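Local coordinates for coiled-coil quantitatively-enriched protein 1 (Schizosaccharomyces pombe, PDB 7CUJ), which links telomeres to the meiotic centrosome component Pcp1 and is required for telomere clustering in meiotic prophase, telomere length regulation and chromosome segregation, at residues 12-17 and 283-288; 27-32 and 58-63; 62-67 and 214-219; 287-292 and 302-307. All coordinates share one frame; numbering follows the deposited sequence.

Contact 1 of 4, residues 12-17 and 283-288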
loop_
_atom_site.group_PDB
_atom_site.type_symbol
_atom_site.label_atom_id
_atom_site.label_comp_id
_atom_site.label_asym_id
_atom_site.label_seq_id
_atom_site.Cartn_x
_atom_site.Cartn_y
_atom_site.Cartn_z
ATOM N N LEU A 12 32.923 -5.055 18.876
ATOM C CA LEU A 12 32.039 -5.779 19.778
ATOM C C LEU A 12 30.655 -5.130 19.811
ATOM O O LEU A 12 30.539 -3.905 19.810
ATOM C CB LEU A 12 32.658 -5.805 21.180
ATOM C CG LEU A 12 34.026 -6.480 21.300
ATOM C CD1 LEU A 12 34.639 -6.217 22.666
ATOM C CD2 LEU A 12 33.924 -7.979 21.041
ATOM N N ASP A 13 29.617 -5.976 19.873
ATOM C CA ASP A 13 28.232 -5.534 19.847
ATOM C C ASP A 13 27.639 -5.535 21.252
ATOM O O ASP A 13 27.859 -6.463 22.025
ATOM C CB ASP A 13 27.375 -6.430 18.951
ATOM C CG ASP A 13 27.922 -6.574 17.543
ATOM O OD1 ASP A 13 28.575 -5.623 17.068
ATOM O OD2 ASP A 13 27.697 -7.641 16.935
ATOM N N ILE A 14 26.861 -4.489 21.544
ATOM C CA ILE A 14 26.076 -4.386 22.762
ATOM C C ILE A 14 24.601 -4.394 22.367
ATOM O O ILE A 14 24.074 -3.398 21.873
ATOM C CB ILE A 14 26.466 -3.123 23.559
ATOM C CG1 ILE A 14 27.959 -3.119 23.906
ATOM C CG2 ILE A 14 25.596 -2.974 24.799
ATOM C CD1 ILE A 14 28.505 -1.772 24.316
ATOM N N GLY A 15 23.955 -5.545 22.571
ATOM C CA GLY A 15 22.540 -5.694 22.284
ATOM C C GLY A 15 21.682 -5.062 23.375
ATOM O O GLY A 15 21.725 -5.488 24.527
ATOM N N LEU A 16 20.901 -4.050 22.986
ATOM C CA LEU A 16 20.036 -3.324 23.902
ATOM C C LEU A 16 18.593 -3.445 23.424
ATOM O O LEU A 16 18.321 -3.326 22.230
ATOM C CB LEU A 16 20.468 -1.854 23.932
ATOM C CG LEU A 16 21.833 -1.569 24.558
ATOM C CD1 LEU A 16 22.302 -0.167 24.206
ATOM C CD2 LEU A 16 21.784 -1.746 26.068
ATOM N N PRO A 17 17.620 -3.665 24.337
ATOM C CA PRO A 17 16.234 -3.900 23.928
ATOM C C PRO A 17 15.518 -2.613 23.522
ATOM O O PRO A 17 15.832 -1.535 24.021
ATOM C CB PRO A 17 15.598 -4.499 25.192
ATOM C CG PRO A 17 16.392 -3.889 26.334
ATOM C CD PRO A 17 17.798 -3.700 25.798
ATOM N N ARG A 283 20.969 -1.877 32.883
ATOM C CA ARG A 283 21.904 -1.576 33.955
ATOM C C ARG A 283 22.915 -2.709 34.106
ATOM O O ARG A 283 24.105 -2.451 34.265
ATOM C CB ARG A 283 21.154 -1.309 35.264
ATOM C CG ARG A 283 20.516 0.069 35.316
ATOM C CD ARG A 283 19.521 0.257 36.440
ATOM N NE ARG A 283 18.920 1.579 36.332
ATOM C CZ ARG A 283 18.137 2.142 37.245
ATOM N NH1 ARG A 283 17.848 1.501 38.365
ATOM N NH2 ARG A 283 17.650 3.353 37.036
ATOM N N ASP A 284 22.427 -3.954 34.039
ATOM C CA ASP A 284 23.264 -5.134 34.190
ATOM C C ASP A 284 24.271 -5.217 33.045
ATOM O O ASP A 284 25.419 -5.602 33.261
ATOM C CB ASP A 284 22.426 -6.406 34.351
ATOM C CG ASP A 284 21.833 -6.574 35.742
ATOM O OD1 ASP A 284 21.638 -5.548 36.431
ATOM O OD2 ASP A 284 21.574 -7.732 36.132
ATOM N N ILE A 285 23.834 -4.843 31.835
ATOM C CA ILE A 285 24.730 -4.795 30.690
ATOM C C ILE A 285 25.756 -3.683 30.907
ATOM O O ILE A 285 26.935 -3.869 30.614
ATOM C CB ILE A 285 23.959 -4.649 29.360
ATOM C CG1 ILE A 285 23.196 -5.929 29.007
ATOM C CG2 ILE A 285 24.894 -4.239 28.231
ATOM C CD1 ILE A 285 22.083 -5.730 28.002
ATOM N N ALA A 286 25.299 -2.546 31.449
ATOM C CA ALA A 286 26.140 -1.375 31.647
ATOM C C ALA A 286 27.200 -1.636 32.717
ATOM O O ALA A 286 28.358 -1.262 32.539
ATOM C CB ALA A 286 25.291 -0.175 31.988
ATOM N N LYS A 287 26.792 -2.271 33.825
ATOM C CA LYS A 287 27.693 -2.619 34.913
ATOM C C LYS A 287 28.793 -3.546 34.398
ATOM O O LYS A 287 29.968 -3.334 34.690
ATOM C CB LYS A 287 26.923 -3.256 36.075
ATOM C CG LYS A 287 26.125 -2.280 36.931
ATOM C CD LYS A 287 25.161 -2.937 37.894
ATOM C CE LYS A 287 24.386 -1.923 38.709
ATOM N NZ LYS A 287 23.435 -2.570 39.644
ATOM N N ASN A 288 28.387 -4.552 33.611
ATOM C CA ASN A 288 29.274 -5.581 33.088
ATOM C C ASN A 288 30.335 -4.975 32.172
ATOM O O ASN A 288 31.501 -5.357 32.251
ATOM C CB ASN A 288 28.502 -6.680 32.353
ATOM C CG ASN A 288 28.036 -7.796 33.262
ATOM O OD1 ASN A 288 28.433 -8.944 33.087
ATOM N ND2 ASN A 288 27.197 -7.473 34.232
#
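Ile14 and Ile285 mark the closest approach of the two backbones, CA to CA 8.1 Å, where strand 12-16 and helix 283-288 run nearly antiparallel, at 159°, with axes 9.9 Å apart. This is the strand-helix layering of an alpha/beta fold, the domain here being one part of the longer Ccq1 protein: a six-stranded parallel sheet whose outermost strand within the chain, 11-16, is covered by helix 275-294. The contact is small, burying 126 Å² in all, and Ile285 supplies the whole helix side of it. Its CB is directed at the strand, and its two branches divide the work. The CG2 methyl of Ile285 lies 3.7 Å from CG2 of Ile14, the two side chains sliding past one another in opposite senses rather than meeting head-on. In Ile14 this methyl stands anti to the backbone N because CG1 is beside that N (chi1 -58°). A beta-branched residue suits both places: it fits an extended strand, and on the helix it offers a short methyl and a longer ethyl arm to different neighbours. That longer arm of Ile285, extended at chi2 (161°), runs on along the strand and ends with CD1 4.4 Å from CD2 of Leu16. Backbone bonds to Arg210 and Ile212 tie Ile14 to strand 208-213, and Phe106 of helix 102-112 also packs on it, while Leu16 rests on Leu211. Between Ile14 and Leu16 the end of Ile285 reaches the backbone as well, its CD1 3.5 Å from Gly15 O.

Contact 2 of 4, residues 27-32 and 58-63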
loop_
_atom_site.group_PDB
_atom_site.type_symbol
_atom_site.label_atom_id
_atom_site.label_comp_id
_atom_site.label_asym_id
_atom_site.label_seq_id
_atom_site.Cartn_x
_atom_site.Cartn_y
_atom_site.Cartn_z
ATOM N N HIS A 27 6.159 -1.542 14.057
ATOM C CA HIS A 27 4.971 -2.250 13.611
ATOM C C HIS A 27 4.171 -1.369 12.651
ATOM O O HIS A 27 3.744 -1.837 11.600
ATOM C CB HIS A 27 4.166 -2.762 14.815
ATOM C CG HIS A 27 2.793 -3.239 14.477
ATOM N ND1 HIS A 27 2.488 -4.582 14.341
ATOM C CD2 HIS A 27 1.641 -2.566 14.255
ATOM C CE1 HIS A 27 1.209 -4.715 14.048
ATOM N NE2 HIS A 27 0.668 -3.492 13.990
ATOM N N ARG A 28 3.998 -0.092 13.018
ATOM C CA ARG A 28 3.266 0.876 12.216
ATOM C C ARG A 28 3.973 1.079 10.877
ATOM O O ARG A 28 3.320 1.169 9.836
ATOM C CB ARG A 28 3.128 2.202 12.974
ATOM C CG ARG A 28 2.319 3.283 12.262
ATOM C CD ARG A 28 0.821 3.031 12.158
ATOM N NE ARG A 28 0.142 2.910 13.446
ATOM C CZ ARG A 28 -0.451 3.906 14.104
ATOM N NH1 ARG A 28 -1.033 3.668 15.267
ATOM N NH2 ARG A 28 -0.462 5.131 13.604
ATOM N N LEU A 29 5.309 1.141 10.924
ATOM C CA LEU A 29 6.137 1.420 9.760
ATOM C C LEU A 29 5.995 0.305 8.725
ATOM O O LEU A 29 5.778 0.580 7.546
ATOM C CB LEU A 29 7.593 1.580 10.213
ATOM C CG LEU A 29 8.609 1.810 9.096
ATOM C CD1 LEU A 29 8.346 3.130 8.382
ATOM C CD2 LEU A 29 10.029 1.755 9.635
ATOM N N VAL A 30 6.118 -0.950 9.178
ATOM C CA VAL A 30 6.040 -2.111 8.308
ATOM C C VAL A 30 4.639 -2.204 7.703
ATOM O O VAL A 30 4.495 -2.543 6.534
ATOM C CB VAL A 30 6.441 -3.400 9.053
ATOM C CG1 VAL A 30 6.041 -4.653 8.289
ATOM C CG2 VAL A 30 7.928 -3.422 9.375
ATOM N N GLN A 31 3.626 -1.892 8.519
ATOM C CA GLN A 31 2.226 -1.920 8.131
ATOM C C GLN A 31 1.978 -0.899 7.017
ATOM O O GLN A 31 1.330 -1.216 6.023
ATOM C CB GLN A 31 1.373 -1.660 9.375
ATOM C CG GLN A 31 -0.130 -1.652 9.133
ATOM C CD GLN A 31 -0.869 -1.054 10.308
ATOM O OE1 GLN A 31 -0.709 0.122 10.635
ATOM N NE2 GLN A 31 -1.695 -1.862 10.952
ATOM N N TYR A 32 2.519 0.315 7.190
ATOM C CA TYR A 32 2.368 1.410 6.244
ATOM C C TYR A 32 3.068 1.070 4.928
ATOM O O TYR A 32 2.654 1.536 3.869
ATOM C CB TYR A 32 2.917 2.709 6.847
ATOM C CG TYR A 32 2.652 3.949 6.029
ATOM C CD1 TYR A 32 1.473 4.662 6.183
ATOM C CD2 TYR A 32 3.571 4.403 5.092
ATOM C CE1 TYR A 32 1.211 5.794 5.429
ATOM C CE2 TYR A 32 3.324 5.534 4.330
ATOM C CZ TYR A 32 2.137 6.229 4.497
ATOM O OH TYR A 32 1.871 7.342 3.758
ATOM N N GLN A 58 15.501 4.226 6.165
ATOM C CA GLN A 58 15.876 5.439 6.875
ATOM C C GLN A 58 15.020 5.589 8.131
ATOM O O GLN A 58 15.546 5.844 9.213
ATOM C CB GLN A 58 15.771 6.671 5.972
ATOM C CG GLN A 58 16.312 7.946 6.609
ATOM C CD GLN A 58 17.765 7.821 7.005
ATOM O OE1 GLN A 58 18.646 7.641 6.163
ATOM N NE2 GLN A 58 18.028 7.910 8.302
ATOM N N SER A 59 13.704 5.405 7.972
ATOM C CA SER A 59 12.739 5.501 9.059
ATOM C C SER A 59 13.051 4.490 10.160
ATOM O O SER A 59 12.885 4.798 11.337
ATOM C CB SER A 59 11.338 5.300 8.547
ATOM O OG SER A 59 11.051 6.202 7.495
ATOM N N ALA A 60 13.476 3.284 9.761
ATOM C CA ALA A 60 13.790 2.216 10.694
ATOM C C ALA A 60 15.050 2.580 11.484
ATOM O O ALA A 60 15.102 2.379 12.701
ATOM C CB ALA A 60 13.930 0.911 9.949
ATOM N N HIS A 61 16.043 3.140 10.778
ATOM C CA HIS A 61 17.235 3.691 11.407
ATOM C C HIS A 61 16.851 4.742 12.443
ATOM O O HIS A 61 17.385 4.732 13.551
ATOM C CB HIS A 61 18.189 4.289 10.363
ATOM C CG HIS A 61 19.088 3.285 9.726
ATOM N ND1 HIS A 61 19.870 2.422 10.467
ATOM C CD2 HIS A 61 19.345 3.013 8.430
ATOM C CE1 HIS A 61 20.562 1.654 9.652
ATOM N NE2 HIS A 61 20.261 1.998 8.397
ATOM N N ASN A 62 15.921 5.635 12.073
ATOM C CA ASN A 62 15.546 6.762 12.915
ATOM C C ASN A 62 14.905 6.268 14.211
ATOM O O ASN A 62 15.258 6.744 15.288
ATOM C CB ASN A 62 14.645 7.765 12.188
ATOM C CG ASN A 62 15.335 8.471 11.040
ATOM O OD1 ASN A 62 16.561 8.458 10.935
ATOM N ND2 ASN A 62 14.550 9.084 10.167
ATOM N N ILE A 63 13.970 5.315 14.085
ATOM C CA ILE A 63 13.282 4.728 15.226
ATOM C C ILE A 63 14.309 4.096 16.164
ATOM O O ILE A 63 14.170 4.178 17.384
ATOM C CB ILE A 63 12.201 3.726 14.760
ATOM C CG1 ILE A 63 11.050 4.441 14.042
ATOM C CG2 ILE A 63 11.693 2.873 15.915
ATOM C CD1 ILE A 63 10.259 3.564 13.091
#
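Where Leu29 meets Ser59, Ala60 and Ile63 no flat group takes part; the amides of this region, those of Gln58 and Asn62, pair along their own helix instead. Gln58 NE2 donates to Asn62 OD1 at 3.1 Å, the oxygen lying in the plane of the Gln58 amide, whereas the donor stands above the carbonyl plane of Asn62. The same NE2 has a second partner in Glu192. The contact itself is apolar and centred on one residue. Leu29 holds CG anti to its backbone N (chi1 177°), which carries the forked end out to the other helix. One methyl, CD1, reaches CB of Ser59 at 3.7 Å. The other, CD2, settles among several atoms, 4.0 Å from CB of Ala60 and 3.9 Å from CD1 of Ile63. A branched leucine fits because its two tips can serve separate neighbours, and Ala60 is small enough to let a methyl approach its backbone, Leu29 CD2 being 3.8 Å from Ala60 N. Ser59 meets the leucine chiefly through CB, while its OG is bonded to Leu55 O, one turn back in the same helix. Cutting Leu29 back to an alanine is likely to leave Ser59 CB, Ala60 CB and the Ile63 tip facing a gap between the helices. A chain of another protein packs on Leu29 and Ser59 as well and hydrogen-bonds to Tyr32 and Arg28 nearby. Segments 27-32 and 58-63 run with axes 10.7 Å apart at 173°, so helices 20-32 and 47-65 form an antiparallel helix pair within a helical part of the alpha/beta domain.

Contact 3 of 4, residues 62-67 and 214-219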
loop_
_atom_site.group_PDB
_atom_site.type_symbol
_atom_site.label_atom_id
_atom_site.label_comp_id
_atom_site.label_asym_id
_atom_site.label_seq_id
_atom_site.Cartn_x
_atom_site.Cartn_y
_atom_site.Cartn_z
ATOM N N ASN A 62 15.921 5.635 12.073
ATOM C CA ASN A 62 15.546 6.762 12.915
ATOM C C ASN A 62 14.905 6.268 14.211
ATOM O O ASN A 62 15.258 6.744 15.288
ATOM C CB ASN A 62 14.645 7.765 12.188
ATOM C CG ASN A 62 15.335 8.471 11.040
ATOM O OD1 ASN A 62 16.561 8.458 10.935
ATOM N ND2 ASN A 62 14.550 9.084 10.167
ATOM N N ILE A 63 13.970 5.315 14.085
ATOM C CA ILE A 63 13.282 4.728 15.226
ATOM C C ILE A 63 14.309 4.096 16.164
ATOM O O ILE A 63 14.170 4.178 17.384
ATOM C CB ILE A 63 12.201 3.726 14.760
ATOM C CG1 ILE A 63 11.050 4.441 14.042
ATOM C CG2 ILE A 63 11.693 2.873 15.915
ATOM C CD1 ILE A 63 10.259 3.564 13.091
ATOM N N ALA A 64 15.349 3.491 15.576
ATOM C CA ALA A 64 16.384 2.791 16.318
ATOM C C ALA A 64 17.328 3.784 16.994
ATOM O O ALA A 64 17.951 3.456 18.001
ATOM C CB ALA A 64 17.133 1.850 15.404
ATOM N N LYS A 65 17.442 4.993 16.431
ATOM C CA LYS A 65 18.240 6.042 17.051
ATOM C C LYS A 65 17.481 6.588 18.255
ATOM O O LYS A 65 17.933 6.441 19.389
ATOM C CB LYS A 65 18.579 7.149 16.050
ATOM C CG LYS A 65 19.643 6.787 15.027
ATOM C CD LYS A 65 19.842 7.857 13.975
ATOM C CE LYS A 65 20.036 7.271 12.591
ATOM N NZ LYS A 65 20.165 8.327 11.558
ATOM N N HIS A 66 16.317 7.195 17.996
ATOM C CA HIS A 66 15.428 7.641 19.057
ATOM C C HIS A 66 14.030 7.876 18.498
ATOM O O HIS A 66 13.882 8.539 17.476
ATOM C CB HIS A 66 15.965 8.915 19.720
ATOM C CG HIS A 66 15.516 9.072 21.132
ATOM N ND1 HIS A 66 16.362 8.846 22.196
ATOM C CD2 HIS A 66 14.321 9.408 21.663
ATOM C CE1 HIS A 66 15.713 9.055 23.323
ATOM N NE2 HIS A 66 14.457 9.397 23.023
ATOM N N PRO A 67 12.966 7.357 19.151
ATOM C CA PRO A 67 11.596 7.572 18.678
ATOM C C PRO A 67 11.167 9.039 18.644
ATOM O O PRO A 67 10.281 9.405 17.874
ATOM C CB PRO A 67 10.734 6.756 19.657
ATOM C CG PRO A 67 11.608 6.568 20.882
ATOM C CD PRO A 67 13.025 6.507 20.353
ATOM N N LEU A 214 18.040 -4.691 19.724
ATOM C CA LEU A 214 17.590 -6.049 19.469
ATOM C C LEU A 214 16.290 -6.006 18.666
ATOM O O LEU A 214 15.316 -5.374 19.080
ATOM C CB LEU A 214 17.393 -6.785 20.799
ATOM C CG LEU A 214 18.665 -7.191 21.547
ATOM C CD1 LEU A 214 18.364 -7.465 23.013
ATOM C CD2 LEU A 214 19.302 -8.417 20.914
ATOM N N GLY A 215 16.314 -6.671 17.504
ATOM C CA GLY A 215 15.134 -6.860 16.675
ATOM C C GLY A 215 14.900 -5.705 15.702
ATOM O O GLY A 215 13.904 -5.704 14.984
ATOM N N SER A 216 15.826 -4.738 15.687
ATOM C CA SER A 216 15.734 -3.573 14.820
ATOM C C SER A 216 16.432 -3.858 13.491
ATOM O O SER A 216 16.945 -4.957 13.287
ATOM C CB SER A 216 16.310 -2.353 15.500
ATOM O OG SER A 216 17.726 -2.436 15.580
ATOM N N ILE A 217 16.450 -2.851 12.603
ATOM C CA ILE A 217 17.172 -2.920 11.340
ATOM C C ILE A 217 18.673 -3.033 11.599
ATOM O O ILE A 217 19.402 -3.560 10.763
ATOM C CB ILE A 217 16.843 -1.727 10.417
ATOM C CG1 ILE A 217 17.417 -1.950 9.014
ATOM C CG2 ILE A 217 17.321 -0.412 11.021
ATOM C CD1 ILE A 217 16.812 -1.082 7.944
ATOM N N GLU A 218 19.115 -2.517 12.752
ATOM C CA GLU A 218 20.514 -2.545 13.144
ATOM C C GLU A 218 20.947 -3.997 13.325
ATOM O O GLU A 218 22.005 -4.397 12.846
ATOM C CB GLU A 218 20.726 -1.764 14.444
ATOM C CG GLU A 218 20.304 -0.308 14.383
ATOM C CD GLU A 218 20.787 0.519 15.566
ATOM O OE1 GLU A 218 20.512 0.128 16.724
ATOM O OE2 GLU A 218 21.447 1.547 15.330
ATOM N N HIS A 219 20.103 -4.775 14.012
ATOM C CA HIS A 219 20.307 -6.201 14.212
ATOM C C HIS A 219 20.374 -6.921 12.867
ATOM O O HIS A 219 21.235 -7.775 12.668
ATOM C CB HIS A 219 19.195 -6.763 15.108
ATOM C CG HIS A 219 19.496 -8.102 15.690
ATOM N ND1 HIS A 219 18.730 -8.648 16.703
ATOM C CD2 HIS A 219 20.467 -9.000 15.422
ATOM C CE1 HIS A 219 19.211 -9.831 17.027
ATOM N NE2 HIS A 219 20.279 -10.067 16.256
#
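Ala64 turns its CB into the side of Glu218, and the two form the heart of this buried contact. The methyl of Ala64 is 3.9 Å from Glu218 CD and 4.0 Å from CG, so it rests against the end of the acid's carbon chain. Glu218 reaches across with CG beside its backbone N (chi1 -59°) and an extended chain beyond. The small, inert alanine suits this place, letting the helix end draw close while the carboxylate is held by others: OE1 by Lys103 and His213 N, OE2 by Ile191 N. These partners would probably favour the charged form of a buried acid that also lies in the first turn of a helix, where the N-terminal dipole is favourable. Ser216, whose CB is 4.3 Å from Ala64 CB, is the N-cap of that helix. Its chi1 of 72° brings OG round to accept from Glu218 N at 3.2 Å; the same OG also bonds with His213 O. One residue earlier, Gly215 has a positive phi (87°), a conformation glycine adopts readily, and its N donates to ND1 of His219 at 3.2 Å, in the plane of the imidazole. With NE2 bonded to Met308 O, the ring of His219 is held through both of its nitrogens, which fixes its rotation. Ala64 lies in the last turn of helix 47-65, just before His66 leaves helical geometry. The contact thus sets this helix end against the turn that leads from strand 208-213 into helix 217-223, whose Ile217 continues the packing along helix 47-65 onto Ile57, Ala60 and His61.

Contact 4 of 4, residues 287-292 and 302-307; sequences KNVATW and WPLPPL
Two tryptophans supply the aromatic contact: Trp302 sets its edge on the face of Trp292 in a T-shaped stack, planes at 81° and six-membered ring centroids 5.0 Å apart. CE3 of Trp302 is poised over the centre of the Trp292 ring system, 3.8 Å from CE2. In Trp292, CG anti to the backbone N (chi1 179°) carries the ring out to this segment, and NE1 is tethered to Asn298 O. Next comes a CH-pi contact: Pro303 CD lies 4.3 Å from the centroid of the Trp292 five-membered ring, off-centre. In the fold, the chain leaves helix 275-294 and doubles back so that the start of its irregular, proline-rich segment packs on that same helix, with Trp302 also against Leu12 and Leu304 against Ile14 of strand 11-16. A serine in place of Trp292 would probably leave the CE3-CZ3 edge of Trp302 without a ring to rest on and Asn298 O without its donor. Among aliphatic groups, Val289 CG2 meets Leu304 CD1 at 3.9 Å, the side chains crossing at about a right angle; Val289 also packs on Leu110. One polar atom touches carbon: Asn288 OD1 is 3.5 Å from Pro303 CB.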
loop_
_atom_site.group_PDB
_atom_site.type_symbol
_atom_site.label_atom_id
_atom_site.label_comp_id
_atom_site.label_asym_id
_atom_site.label_seq_id
_atom_site.Cartn_x
_atom_site.Cartn_y
_atom_site.Cartn_z
ATOM N N LYS A 287 26.792 -2.271 33.825
ATOM C CA LYS A 287 27.693 -2.619 34.913
ATOM C C LYS A 287 28.793 -3.546 34.398
ATOM O O LYS A 287 29.968 -3.334 34.690
ATOM C CB LYS A 287 26.923 -3.256 36.075
ATOM C CG LYS A 287 26.125 -2.280 36.931
ATOM C CD LYS A 287 25.161 -2.937 37.894
ATOM C CE LYS A 287 24.386 -1.923 38.709
ATOM N NZ LYS A 287 23.435 -2.570 39.644
ATOM N N ASN A 288 28.387 -4.552 33.611
ATOM C CA ASN A 288 29.274 -5.581 33.088
ATOM C C ASN A 288 30.335 -4.975 32.172
ATOM O O ASN A 288 31.501 -5.357 32.251
ATOM C CB ASN A 288 28.502 -6.680 32.353
ATOM C CG ASN A 288 28.036 -7.796 33.262
ATOM O OD1 ASN A 288 28.433 -8.944 33.087
ATOM N ND2 ASN A 288 27.197 -7.473 34.232
ATOM N N VAL A 289 29.915 -4.053 31.296
ATOM C CA VAL A 289 30.799 -3.454 30.306
ATOM C C VAL A 289 31.791 -2.535 31.017
ATOM O O VAL A 289 32.975 -2.528 30.684
ATOM C CB VAL A 289 30.017 -2.727 29.190
ATOM C CG1 VAL A 289 30.926 -1.921 28.273
ATOM C CG2 VAL A 289 29.171 -3.687 28.369
ATOM N N ALA A 290 31.295 -1.774 32.001
ATOM C CA ALA A 290 32.128 -0.868 32.777
ATOM C C ALA A 290 33.214 -1.671 33.487
ATOM O O ALA A 290 34.401 -1.410 33.301
ATOM C CB ALA A 290 31.280 -0.083 33.751
ATOM N N THR A 291 32.778 -2.668 34.270
ATOM C CA THR A 291 33.655 -3.600 34.959
ATOM C C THR A 291 34.702 -4.130 33.984
ATOM O O THR A 291 35.881 -4.203 34.317
ATOM C CB THR A 291 32.849 -4.741 35.593
ATOM O OG1 THR A 291 31.854 -4.156 36.434
ATOM C CG2 THR A 291 33.696 -5.704 36.395
ATOM N N TRP A 292 34.251 -4.472 32.772
ATOM C CA TRP A 292 35.107 -5.046 31.749
ATOM C C TRP A 292 36.183 -4.052 31.308
ATOM O O TRP A 292 37.335 -4.439 31.119
ATOM C CB TRP A 292 34.272 -5.539 30.564
ATOM C CG TRP A 292 35.108 -6.126 29.473
ATOM C CD1 TRP A 292 35.703 -7.353 29.469
ATOM C CD2 TRP A 292 35.464 -5.498 28.228
ATOM N NE1 TRP A 292 36.398 -7.537 28.305
ATOM C CE2 TRP A 292 36.269 -6.419 27.522
ATOM C CE3 TRP A 292 35.179 -4.260 27.639
ATOM C CZ2 TRP A 292 36.787 -6.138 26.258
ATOM C CZ3 TRP A 292 35.694 -3.980 26.391
ATOM C CH2 TRP A 292 36.488 -4.909 25.713
ATOM N N TRP A 302 35.191 -10.852 27.679
ATOM C CA TRP A 302 34.025 -10.111 27.220
ATOM C C TRP A 302 32.758 -10.772 27.761
ATOM O O TRP A 302 32.516 -11.946 27.490
ATOM C CB TRP A 302 34.033 -10.058 25.688
ATOM C CG TRP A 302 32.811 -9.455 25.069
ATOM C CD1 TRP A 302 31.870 -10.098 24.317
ATOM C CD2 TRP A 302 32.402 -8.076 25.131
ATOM N NE1 TRP A 302 30.906 -9.217 23.912
ATOM C CE2 TRP A 302 31.203 -7.969 24.394
ATOM C CE3 TRP A 302 32.928 -6.927 25.734
ATOM C CZ2 TRP A 302 30.524 -6.759 24.248
ATOM C CZ3 TRP A 302 32.255 -5.732 25.591
ATOM C CH2 TRP A 302 31.069 -5.651 24.858
ATOM N N PRO A 303 31.927 -10.057 28.557
ATOM C CA PRO A 303 30.838 -10.693 29.302
ATOM C C PRO A 303 29.477 -10.816 28.611
ATOM O O PRO A 303 28.567 -11.435 29.159
ATOM C CB PRO A 303 30.733 -9.755 30.514
ATOM C CG PRO A 303 31.009 -8.384 29.932
ATOM C CD PRO A 303 32.020 -8.613 28.826
ATOM N N LEU A 304 29.340 -10.236 27.412
ATOM C CA LEU A 304 28.043 -10.182 26.751
ATOM C C LEU A 304 27.908 -11.325 25.748
ATOM O O LEU A 304 28.857 -11.643 25.032
ATOM C CB LEU A 304 27.870 -8.827 26.057
ATOM C CG LEU A 304 27.840 -7.595 26.964
ATOM C CD1 LEU A 304 27.407 -6.364 26.183
ATOM C CD2 LEU A 304 26.921 -7.806 28.159
ATOM N N PRO A 305 26.719 -11.966 25.641
ATOM C CA PRO A 305 26.470 -12.919 24.560
ATOM C C PRO A 305 26.389 -12.116 23.265
ATOM O O PRO A 305 26.030 -10.940 23.288
ATOM C CB PRO A 305 25.101 -13.519 24.909
ATOM C CG PRO A 305 24.426 -12.448 25.736
ATOM C CD PRO A 305 25.548 -11.790 26.516
ATOM N N PRO A 306 26.728 -12.709 22.100
ATOM C CA PRO A 306 26.638 -11.992 20.831
ATOM C C PRO A 306 25.163 -11.865 20.458
ATOM O O PRO A 306 24.315 -12.520 21.056
ATOM C CB PRO A 306 27.384 -12.923 19.865
ATOM C CG PRO A 306 27.158 -14.304 20.434
ATOM C CD PRO A 306 27.174 -14.102 21.934
ATOM N N LEU A 307 24.863 -11.002 19.485
ATOM C CA LEU A 307 23.498 -10.871 19.002
ATOM C C LEU A 307 23.084 -12.183 18.345
ATOM O O LEU A 307 23.881 -12.789 17.629
ATOM C CB LEU A 307 23.427 -9.709 18.008
ATOM C CG LEU A 307 23.620 -8.321 18.614
ATOM C CD1 LEU A 307 23.982 -7.319 17.533
ATOM C CD2 LEU A 307 22.371 -7.874 19.354
#

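From the N terminus, strand 11-16 opens contact 1, which closes only at helix 275-294, so its loop takes in most of the domain. Nested inside it, contact 2 closes a short loop between helices 20-32 and 47-65. Contact 3 starts where contact 2 ends, on the same helix, and closes a longer nested loop at the start of helix 217-223. Contact 4 opens on the helix where contact 1 ends and folds the following segment back. Contacts 1 and 4 are neighbours, centres about 6 Å apart, and touch through Leu12 and Trp302. Contact 2 lies across the domain from contact 4, and contact 3 joins the sides, with Leu214 reaching both Leu16 and Leu307.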